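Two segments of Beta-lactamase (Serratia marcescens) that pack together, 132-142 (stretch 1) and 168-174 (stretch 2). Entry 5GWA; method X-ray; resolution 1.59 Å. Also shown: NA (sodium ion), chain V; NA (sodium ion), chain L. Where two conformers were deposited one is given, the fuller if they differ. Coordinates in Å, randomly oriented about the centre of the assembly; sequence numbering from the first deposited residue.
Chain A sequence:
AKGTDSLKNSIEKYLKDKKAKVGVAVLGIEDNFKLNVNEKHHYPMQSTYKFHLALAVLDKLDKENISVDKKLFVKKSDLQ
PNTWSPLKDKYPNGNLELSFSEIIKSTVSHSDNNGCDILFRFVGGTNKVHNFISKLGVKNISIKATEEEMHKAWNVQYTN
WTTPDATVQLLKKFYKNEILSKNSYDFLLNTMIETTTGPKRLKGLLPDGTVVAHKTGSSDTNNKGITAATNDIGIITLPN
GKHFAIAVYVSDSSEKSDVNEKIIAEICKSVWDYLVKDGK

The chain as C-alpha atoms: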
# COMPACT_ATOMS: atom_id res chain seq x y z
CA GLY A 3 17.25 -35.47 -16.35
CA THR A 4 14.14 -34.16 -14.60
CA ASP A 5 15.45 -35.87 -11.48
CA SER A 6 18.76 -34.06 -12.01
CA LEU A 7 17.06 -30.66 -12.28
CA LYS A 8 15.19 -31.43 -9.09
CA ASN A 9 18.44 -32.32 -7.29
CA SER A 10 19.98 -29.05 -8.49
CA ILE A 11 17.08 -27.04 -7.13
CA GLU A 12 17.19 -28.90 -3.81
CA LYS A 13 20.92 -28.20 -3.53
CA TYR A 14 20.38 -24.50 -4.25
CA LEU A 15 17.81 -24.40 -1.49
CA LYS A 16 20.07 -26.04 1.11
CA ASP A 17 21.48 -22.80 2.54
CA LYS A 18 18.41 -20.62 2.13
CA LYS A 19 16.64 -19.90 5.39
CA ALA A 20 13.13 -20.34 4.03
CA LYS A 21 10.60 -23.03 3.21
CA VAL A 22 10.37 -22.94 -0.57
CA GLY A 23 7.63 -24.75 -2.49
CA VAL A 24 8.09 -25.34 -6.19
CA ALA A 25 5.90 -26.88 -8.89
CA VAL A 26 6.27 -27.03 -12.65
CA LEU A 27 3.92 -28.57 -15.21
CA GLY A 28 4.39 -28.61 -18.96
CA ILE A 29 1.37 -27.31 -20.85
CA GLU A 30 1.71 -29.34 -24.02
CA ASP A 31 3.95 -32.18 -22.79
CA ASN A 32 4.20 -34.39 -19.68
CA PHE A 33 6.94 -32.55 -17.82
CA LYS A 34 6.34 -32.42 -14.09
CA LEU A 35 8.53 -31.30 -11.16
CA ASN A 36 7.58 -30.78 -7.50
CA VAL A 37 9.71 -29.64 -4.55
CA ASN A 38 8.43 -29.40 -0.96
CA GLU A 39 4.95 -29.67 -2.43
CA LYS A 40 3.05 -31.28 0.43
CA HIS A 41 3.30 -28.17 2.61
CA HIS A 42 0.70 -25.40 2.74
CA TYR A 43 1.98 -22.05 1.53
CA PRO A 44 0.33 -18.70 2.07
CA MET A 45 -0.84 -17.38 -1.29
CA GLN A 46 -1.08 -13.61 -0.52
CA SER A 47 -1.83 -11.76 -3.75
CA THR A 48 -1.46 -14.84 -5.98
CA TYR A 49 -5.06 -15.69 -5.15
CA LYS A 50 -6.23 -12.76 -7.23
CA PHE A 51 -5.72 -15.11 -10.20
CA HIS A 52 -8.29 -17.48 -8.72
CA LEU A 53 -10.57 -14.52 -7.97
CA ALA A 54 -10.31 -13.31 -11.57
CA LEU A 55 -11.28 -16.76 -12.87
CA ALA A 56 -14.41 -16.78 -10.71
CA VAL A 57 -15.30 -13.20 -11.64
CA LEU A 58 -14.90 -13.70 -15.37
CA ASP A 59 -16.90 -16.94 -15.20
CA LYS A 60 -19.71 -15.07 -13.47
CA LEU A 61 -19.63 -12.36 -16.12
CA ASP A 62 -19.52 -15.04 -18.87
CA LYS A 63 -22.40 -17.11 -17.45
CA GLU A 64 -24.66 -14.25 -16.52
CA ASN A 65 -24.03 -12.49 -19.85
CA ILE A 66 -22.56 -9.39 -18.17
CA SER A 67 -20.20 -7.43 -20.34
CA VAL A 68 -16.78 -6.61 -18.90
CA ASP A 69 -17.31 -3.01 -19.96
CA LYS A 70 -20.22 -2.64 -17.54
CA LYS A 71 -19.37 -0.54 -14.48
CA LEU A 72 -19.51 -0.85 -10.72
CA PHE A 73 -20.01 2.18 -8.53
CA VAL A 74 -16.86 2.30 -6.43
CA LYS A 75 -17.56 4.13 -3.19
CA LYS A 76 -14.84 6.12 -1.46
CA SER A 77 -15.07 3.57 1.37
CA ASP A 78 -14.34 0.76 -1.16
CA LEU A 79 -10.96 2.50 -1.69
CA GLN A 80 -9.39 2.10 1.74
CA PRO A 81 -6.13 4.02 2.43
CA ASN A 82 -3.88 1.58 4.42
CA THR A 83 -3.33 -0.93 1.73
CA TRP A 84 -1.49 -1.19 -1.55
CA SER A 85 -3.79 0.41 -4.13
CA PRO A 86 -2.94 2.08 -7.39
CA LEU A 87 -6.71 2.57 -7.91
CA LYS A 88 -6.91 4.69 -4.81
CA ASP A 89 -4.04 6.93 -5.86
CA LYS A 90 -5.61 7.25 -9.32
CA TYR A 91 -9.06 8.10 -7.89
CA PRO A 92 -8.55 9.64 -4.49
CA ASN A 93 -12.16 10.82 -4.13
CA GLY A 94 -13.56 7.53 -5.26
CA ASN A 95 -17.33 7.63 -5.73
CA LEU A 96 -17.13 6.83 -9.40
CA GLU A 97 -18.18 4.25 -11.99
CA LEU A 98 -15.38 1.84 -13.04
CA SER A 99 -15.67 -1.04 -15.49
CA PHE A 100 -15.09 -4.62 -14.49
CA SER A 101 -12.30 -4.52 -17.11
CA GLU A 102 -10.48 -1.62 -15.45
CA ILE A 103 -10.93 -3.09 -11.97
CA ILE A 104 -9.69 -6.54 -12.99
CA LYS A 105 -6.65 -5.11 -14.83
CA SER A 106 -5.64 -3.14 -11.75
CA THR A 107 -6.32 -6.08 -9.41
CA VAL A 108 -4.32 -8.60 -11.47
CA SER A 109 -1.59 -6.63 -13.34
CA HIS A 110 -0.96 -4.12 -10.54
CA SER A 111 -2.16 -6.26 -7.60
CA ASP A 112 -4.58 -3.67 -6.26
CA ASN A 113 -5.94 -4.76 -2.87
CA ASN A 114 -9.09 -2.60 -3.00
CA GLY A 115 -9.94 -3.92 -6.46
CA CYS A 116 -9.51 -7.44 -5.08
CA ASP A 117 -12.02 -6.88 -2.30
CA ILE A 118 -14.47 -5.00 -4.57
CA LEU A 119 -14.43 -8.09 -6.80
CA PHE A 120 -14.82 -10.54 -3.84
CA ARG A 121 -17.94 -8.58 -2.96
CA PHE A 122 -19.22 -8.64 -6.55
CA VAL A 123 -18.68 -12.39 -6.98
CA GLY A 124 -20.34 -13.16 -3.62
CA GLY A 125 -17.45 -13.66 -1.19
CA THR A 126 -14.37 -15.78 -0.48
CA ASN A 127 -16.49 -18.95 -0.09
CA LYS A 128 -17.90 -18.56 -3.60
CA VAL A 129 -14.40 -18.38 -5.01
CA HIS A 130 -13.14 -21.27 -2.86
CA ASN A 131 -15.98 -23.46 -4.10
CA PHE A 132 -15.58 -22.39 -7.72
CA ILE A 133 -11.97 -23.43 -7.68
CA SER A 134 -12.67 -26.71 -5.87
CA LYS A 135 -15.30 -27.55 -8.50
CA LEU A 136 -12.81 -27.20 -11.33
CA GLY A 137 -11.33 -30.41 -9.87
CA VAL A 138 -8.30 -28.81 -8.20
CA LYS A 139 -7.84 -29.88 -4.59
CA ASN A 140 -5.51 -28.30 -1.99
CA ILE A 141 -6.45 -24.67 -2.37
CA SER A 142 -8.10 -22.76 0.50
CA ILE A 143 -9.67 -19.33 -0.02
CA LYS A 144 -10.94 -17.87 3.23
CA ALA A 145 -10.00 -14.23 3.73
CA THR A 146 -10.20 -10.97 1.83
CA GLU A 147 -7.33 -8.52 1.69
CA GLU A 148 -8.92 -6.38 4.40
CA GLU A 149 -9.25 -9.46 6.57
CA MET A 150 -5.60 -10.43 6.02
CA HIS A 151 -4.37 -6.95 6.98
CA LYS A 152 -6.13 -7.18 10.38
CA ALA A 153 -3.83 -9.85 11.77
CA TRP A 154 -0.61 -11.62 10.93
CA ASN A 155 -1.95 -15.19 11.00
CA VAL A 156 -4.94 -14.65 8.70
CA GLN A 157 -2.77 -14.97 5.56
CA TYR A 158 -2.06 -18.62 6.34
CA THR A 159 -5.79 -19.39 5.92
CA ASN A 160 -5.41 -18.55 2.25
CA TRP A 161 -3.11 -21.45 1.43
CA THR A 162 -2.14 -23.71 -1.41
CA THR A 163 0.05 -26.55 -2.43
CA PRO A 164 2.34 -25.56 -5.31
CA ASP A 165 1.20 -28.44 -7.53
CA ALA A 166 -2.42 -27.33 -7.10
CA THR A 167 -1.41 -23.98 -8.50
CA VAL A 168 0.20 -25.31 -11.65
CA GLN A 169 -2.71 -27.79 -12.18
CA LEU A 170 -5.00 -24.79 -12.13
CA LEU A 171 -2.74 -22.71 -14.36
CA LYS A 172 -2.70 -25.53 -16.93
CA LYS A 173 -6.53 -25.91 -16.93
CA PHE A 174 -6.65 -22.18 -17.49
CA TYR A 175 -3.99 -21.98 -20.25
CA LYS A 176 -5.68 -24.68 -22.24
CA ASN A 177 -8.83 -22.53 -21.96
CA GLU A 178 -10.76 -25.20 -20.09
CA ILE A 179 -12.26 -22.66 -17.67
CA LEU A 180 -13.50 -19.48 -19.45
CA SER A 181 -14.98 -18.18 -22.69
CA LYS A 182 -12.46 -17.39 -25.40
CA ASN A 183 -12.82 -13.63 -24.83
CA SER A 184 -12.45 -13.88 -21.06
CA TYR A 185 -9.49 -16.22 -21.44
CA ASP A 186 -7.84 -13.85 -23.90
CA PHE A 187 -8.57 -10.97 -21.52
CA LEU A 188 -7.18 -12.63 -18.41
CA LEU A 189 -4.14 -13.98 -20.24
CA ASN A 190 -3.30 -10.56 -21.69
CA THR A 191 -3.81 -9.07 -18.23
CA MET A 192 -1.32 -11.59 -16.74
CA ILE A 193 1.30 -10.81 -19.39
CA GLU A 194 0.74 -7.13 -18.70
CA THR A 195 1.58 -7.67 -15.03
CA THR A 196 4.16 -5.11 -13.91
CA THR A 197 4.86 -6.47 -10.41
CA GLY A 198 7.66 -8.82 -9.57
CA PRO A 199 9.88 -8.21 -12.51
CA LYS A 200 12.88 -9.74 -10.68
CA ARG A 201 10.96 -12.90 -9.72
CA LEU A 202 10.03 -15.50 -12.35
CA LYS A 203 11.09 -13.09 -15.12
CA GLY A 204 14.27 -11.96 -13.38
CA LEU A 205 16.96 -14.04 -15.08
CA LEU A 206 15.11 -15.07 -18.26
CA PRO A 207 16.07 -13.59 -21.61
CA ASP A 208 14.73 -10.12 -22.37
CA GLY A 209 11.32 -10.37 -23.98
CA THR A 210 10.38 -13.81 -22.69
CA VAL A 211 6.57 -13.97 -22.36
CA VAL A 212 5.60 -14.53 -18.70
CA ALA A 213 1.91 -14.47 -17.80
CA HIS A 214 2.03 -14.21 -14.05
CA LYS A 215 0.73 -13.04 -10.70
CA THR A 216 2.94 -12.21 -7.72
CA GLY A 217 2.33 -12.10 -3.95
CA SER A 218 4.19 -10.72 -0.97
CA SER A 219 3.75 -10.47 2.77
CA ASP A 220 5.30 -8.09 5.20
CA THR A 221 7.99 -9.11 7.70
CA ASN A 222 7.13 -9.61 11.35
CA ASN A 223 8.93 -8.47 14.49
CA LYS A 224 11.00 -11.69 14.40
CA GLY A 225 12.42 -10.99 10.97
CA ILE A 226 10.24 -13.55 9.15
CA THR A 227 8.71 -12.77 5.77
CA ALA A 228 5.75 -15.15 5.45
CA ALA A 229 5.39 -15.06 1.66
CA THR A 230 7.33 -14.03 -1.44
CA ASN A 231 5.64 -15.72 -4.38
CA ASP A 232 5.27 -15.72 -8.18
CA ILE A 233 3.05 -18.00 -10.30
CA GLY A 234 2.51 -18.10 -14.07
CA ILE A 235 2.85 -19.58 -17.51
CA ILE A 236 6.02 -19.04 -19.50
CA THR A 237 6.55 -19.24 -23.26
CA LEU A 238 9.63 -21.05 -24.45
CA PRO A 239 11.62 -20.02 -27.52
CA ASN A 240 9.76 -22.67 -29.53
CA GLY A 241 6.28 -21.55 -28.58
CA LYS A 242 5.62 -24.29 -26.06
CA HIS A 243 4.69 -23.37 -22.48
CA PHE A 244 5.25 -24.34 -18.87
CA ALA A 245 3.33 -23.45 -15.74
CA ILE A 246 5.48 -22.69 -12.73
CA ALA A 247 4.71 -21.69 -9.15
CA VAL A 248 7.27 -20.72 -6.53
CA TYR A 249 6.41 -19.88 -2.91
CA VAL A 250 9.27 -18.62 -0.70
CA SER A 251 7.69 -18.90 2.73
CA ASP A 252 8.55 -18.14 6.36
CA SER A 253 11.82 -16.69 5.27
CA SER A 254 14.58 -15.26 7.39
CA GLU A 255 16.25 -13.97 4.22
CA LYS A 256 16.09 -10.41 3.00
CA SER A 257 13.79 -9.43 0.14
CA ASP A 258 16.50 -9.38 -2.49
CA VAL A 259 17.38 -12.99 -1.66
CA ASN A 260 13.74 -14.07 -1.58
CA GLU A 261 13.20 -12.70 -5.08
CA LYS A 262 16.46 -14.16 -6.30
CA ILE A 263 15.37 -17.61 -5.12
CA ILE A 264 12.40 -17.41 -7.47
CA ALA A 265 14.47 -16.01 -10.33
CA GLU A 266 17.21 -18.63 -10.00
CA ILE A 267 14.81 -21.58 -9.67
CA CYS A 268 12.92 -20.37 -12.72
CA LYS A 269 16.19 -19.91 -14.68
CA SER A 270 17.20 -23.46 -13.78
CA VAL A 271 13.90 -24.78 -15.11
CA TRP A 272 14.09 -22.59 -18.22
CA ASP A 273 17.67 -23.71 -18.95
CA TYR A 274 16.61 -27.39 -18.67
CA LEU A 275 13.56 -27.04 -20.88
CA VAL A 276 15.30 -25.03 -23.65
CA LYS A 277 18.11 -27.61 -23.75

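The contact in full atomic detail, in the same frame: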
# COMPACT_ATOMS: atom_id res chain seq x y z
N PHE A 132 -15.76 -22.43 -6.28
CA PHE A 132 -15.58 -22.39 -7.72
C PHE A 132 -14.32 -23.13 -8.10
O PHE A 132 -14.28 -23.93 -9.04
CB PHE A 132 -15.53 -20.94 -8.20
CG PHE A 132 -15.18 -20.80 -9.64
CD1 PHE A 132 -16.10 -21.07 -10.62
CD2 PHE A 132 -13.87 -20.55 -10.02
CE1 PHE A 132 -15.74 -21.04 -11.95
CE2 PHE A 132 -13.54 -20.39 -11.34
CZ PHE A 132 -14.47 -20.63 -12.31
N ILE A 133 -13.24 -22.81 -7.40
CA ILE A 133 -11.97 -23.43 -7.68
C ILE A 133 -12.02 -24.93 -7.40
O ILE A 133 -11.59 -25.73 -8.25
CB ILE A 133 -10.85 -22.77 -6.85
CG1 ILE A 133 -10.64 -21.32 -7.31
CG2 ILE A 133 -9.53 -23.55 -7.00
CD1 ILE A 133 -10.26 -21.10 -8.75
N SER A 134 -12.53 -25.31 -6.24
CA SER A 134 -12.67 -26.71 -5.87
C SER A 134 -13.42 -27.47 -6.96
O SER A 134 -13.04 -28.61 -7.33
CB SER A 134 -13.40 -26.86 -4.54
OG SER A 134 -13.53 -28.24 -4.25
N LYS A 135 -14.45 -26.85 -7.51
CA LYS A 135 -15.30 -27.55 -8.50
C LYS A 135 -14.71 -27.65 -9.90
O LYS A 135 -15.18 -28.46 -10.73
CB LYS A 135 -16.67 -26.91 -8.57
CG LYS A 135 -17.44 -27.04 -7.28
CD LYS A 135 -18.20 -28.37 -7.25
CE LYS A 135 -18.89 -28.58 -5.93
NZ LYS A 135 -19.60 -29.90 -5.92
N LEU A 136 -13.59 -26.97 -10.12
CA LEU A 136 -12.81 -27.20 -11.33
C LEU A 136 -12.06 -28.54 -11.29
O LEU A 136 -11.45 -28.93 -12.28
CB LEU A 136 -11.84 -26.04 -11.56
CG LEU A 136 -12.49 -24.68 -11.83
CD1 LEU A 136 -11.42 -23.60 -11.96
CD2 LEU A 136 -13.36 -24.68 -13.07
N GLY A 137 -12.07 -29.19 -10.12
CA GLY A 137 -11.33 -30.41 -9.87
C GLY A 137 -9.90 -30.22 -9.39
O GLY A 137 -9.04 -31.03 -9.72
N VAL A 138 -9.62 -29.07 -8.79
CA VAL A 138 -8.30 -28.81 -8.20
C VAL A 138 -8.40 -28.77 -6.69
O VAL A 138 -8.93 -27.80 -6.10
CB VAL A 138 -7.68 -27.48 -8.69
CG1 VAL A 138 -6.26 -27.31 -8.14
CG2 VAL A 138 -7.69 -27.43 -10.20
N LYS A 139 -7.83 -29.79 -6.04
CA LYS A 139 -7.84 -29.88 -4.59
C LYS A 139 -6.70 -29.03 -4.02
O LYS A 139 -5.82 -28.58 -4.78
CB LYS A 139 -7.69 -31.32 -4.13
CG LYS A 139 -8.82 -32.25 -4.58
CD LYS A 139 -8.76 -33.56 -3.84
CE LYS A 139 -10.06 -34.32 -3.95
NZ LYS A 139 -10.05 -35.15 -5.18
N ASN A 140 -6.68 -28.87 -2.71
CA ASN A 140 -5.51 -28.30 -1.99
C ASN A 140 -5.32 -26.83 -2.26
O ASN A 140 -4.19 -26.32 -2.19
CB ASN A 140 -4.23 -29.06 -2.26
CG ASN A 140 -4.14 -30.33 -1.44
OD1 ASN A 140 -4.79 -30.46 -0.40
ND2 ASN A 140 -3.46 -31.30 -1.97
N ILE A 141 -6.44 -26.12 -2.40
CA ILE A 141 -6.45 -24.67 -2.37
C ILE A 141 -7.53 -24.23 -1.37
O ILE A 141 -8.67 -24.71 -1.46
CB ILE A 141 -6.76 -24.06 -3.76
CG1 ILE A 141 -5.70 -24.51 -4.78
CG2 ILE A 141 -6.78 -22.53 -3.69
CD1 ILE A 141 -5.93 -24.11 -6.21
N SER A 142 -7.18 -23.28 -0.52
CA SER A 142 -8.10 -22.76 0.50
C SER A 142 -8.21 -21.26 0.34
O SER A 142 -7.21 -20.55 0.49
CB SER A 142 -7.61 -23.12 1.89
OG SER A 142 -8.39 -22.48 2.89
N VAL A 168 -0.13 -25.07 -10.26
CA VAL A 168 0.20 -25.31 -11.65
C VAL A 168 -0.87 -26.19 -12.35
O VAL A 168 -1.11 -25.99 -13.55
CB VAL A 168 1.60 -25.85 -11.89
CG1 VAL A 168 2.67 -24.85 -11.50
CG2 VAL A 168 1.80 -27.21 -11.22
N GLN A 169 -1.53 -27.08 -11.63
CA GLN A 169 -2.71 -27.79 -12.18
C GLN A 169 -3.76 -26.80 -12.64
O GLN A 169 -4.30 -26.91 -13.75
CB GLN A 169 -3.28 -28.76 -11.16
CG GLN A 169 -2.36 -29.94 -10.90
CD GLN A 169 -2.63 -30.61 -9.56
OE1 GLN A 169 -3.73 -30.50 -9.01
NE2 GLN A 169 -1.64 -31.35 -9.07
N LEU A 170 -4.04 -25.83 -11.77
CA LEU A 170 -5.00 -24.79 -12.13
C LEU A 170 -4.54 -23.95 -13.29
O LEU A 170 -5.36 -23.54 -14.15
CB LEU A 170 -5.33 -23.95 -10.90
CG LEU A 170 -6.36 -22.84 -11.06
CD1 LEU A 170 -7.73 -23.48 -11.28
CD2 LEU A 170 -6.44 -21.92 -9.83
N LEU A 171 -3.27 -23.52 -13.27
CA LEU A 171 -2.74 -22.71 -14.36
C LEU A 171 -2.81 -23.42 -15.71
O LEU A 171 -3.06 -22.79 -16.73
CB LEU A 171 -1.29 -22.31 -14.09
CG LEU A 171 -1.11 -21.25 -13.01
CD1 LEU A 171 0.31 -21.27 -12.51
CD2 LEU A 171 -1.47 -19.85 -13.47
N LYS A 172 -2.62 -24.74 -15.70
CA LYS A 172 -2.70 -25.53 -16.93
C LYS A 172 -4.13 -25.68 -17.47
O LYS A 172 -4.35 -25.43 -18.66
CB LYS A 172 -2.05 -26.90 -16.70
CG LYS A 172 -2.12 -27.83 -17.90
CD LYS A 172 -1.27 -29.05 -17.66
CE LYS A 172 -1.27 -29.99 -18.84
NZ LYS A 172 -0.13 -30.95 -18.79
N LYS A 173 -5.09 -25.90 -16.58
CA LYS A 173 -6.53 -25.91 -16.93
C LYS A 173 -6.87 -24.58 -17.57
O LYS A 173 -7.50 -24.48 -18.62
CB LYS A 173 -7.39 -26.13 -15.70
CG LYS A 173 -7.31 -27.54 -15.13
CD LYS A 173 -8.38 -27.76 -14.08
CE LYS A 173 -8.28 -29.15 -13.47
NZ LYS A 173 -9.07 -30.10 -14.31
N PHE A 174 -6.37 -23.51 -16.95
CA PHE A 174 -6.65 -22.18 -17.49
C PHE A 174 -6.01 -21.98 -18.88
O PHE A 174 -6.69 -21.47 -19.79
CB PHE A 174 -6.11 -21.11 -16.53
CG PHE A 174 -5.93 -19.76 -17.15
CD1 PHE A 174 -7.03 -19.01 -17.52
CD2 PHE A 174 -4.67 -19.19 -17.27
CE1 PHE A 174 -6.87 -17.78 -18.09
CE2 PHE A 174 -4.51 -17.94 -17.84
CZ PHE A 174 -5.62 -17.21 -18.20
NA NA V . -9.37 -26.82 -3.65
NA NA L . -2.09 -30.67 -4.53
O HOH W 1 -10.95 -28.86 -2.78
O HOH W 2 -6.01 -31.05 -10.47
O HOH W 3 -4.18 -30.29 -6.24
O HOH W 4 -10.61 -24.32 -3.47

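A leucine on one face of a helix often anchors a neighbouring loop by offering its branched end to several apolar side chains at once, and the contact between residues 132-142 and 168-174 of this Serratia marcescens beta-lactamase is a compact example. Leu170 lies at its centre. Leu170 (chi1 t, chi2 p) has its CA-to-CB bond directed toward the other stretch, and its side chain meets four residues there. Leu170 CD1 approaches Leu136 CD1 at 3.8 Å and Val138 CG2 at 4.1 Å. Leu170 CD2 lies 4.1 Å from Ile133 CD1 and 4.3 Å from Ile141 CD1, and Ile133 CD1 is close to both methyls, being also 4.3 Å from Leu170 CD1. These are van der Waals distances, and the pairing needs no directional bond: the methyl groups fill space against one another, and the contact shields apolar surface from water.

The backbone makes this convergence possible. The second stretch is helical throughout, held by bonds such as Lys173 N to Gln169 O (3.1 Å) and Phe174 N to Leu170 O (3.0 Å), so that Gln169, Leu170 and Lys173 all direct their CA-to-CB bonds toward the partner. The first stretch starts as the last part of a helix and then turns away from it. Gly137, bonded through its N to Ser134 O at 3.0 Å, is the first residue to leave helical angles, with a phi of 88°; a CB at these angles would be jammed against the carbonyl oxygen of Leu136. Beyond this turn, Val138 comes closest to the second helix, its CA 6.5 Å from the CA of Leu170. Ile133, Leu136, Val138 and Ile141 can thus reach one leucine from both the helix and the segment that follows it.

Lys173 carries the contact from apolar to polar. Its aliphatic portion covers Val138, with CE 3.7 Å from Val138 CG2, and NZ donates a weak hydrogen bond to Leu136 O at 3.3 Å.

Gln169, also on the polar edge, is linked to the first stretch through water. Its OE1 accepts hydrogen bonds from two waters, each at 2.8 Å; one water also donates to Gly137 O at 3.1 Å, the other to Lys139 O at 2.8 Å. The second of these waters also binds a sodium ion, its oxygen 2.7 Å from NA of chain L. A second sodium, NA of chain V, is bound by Val138 O at 2.7 Å, so Val138 joins the apolar centre through its side chain and a metal site through its backbone.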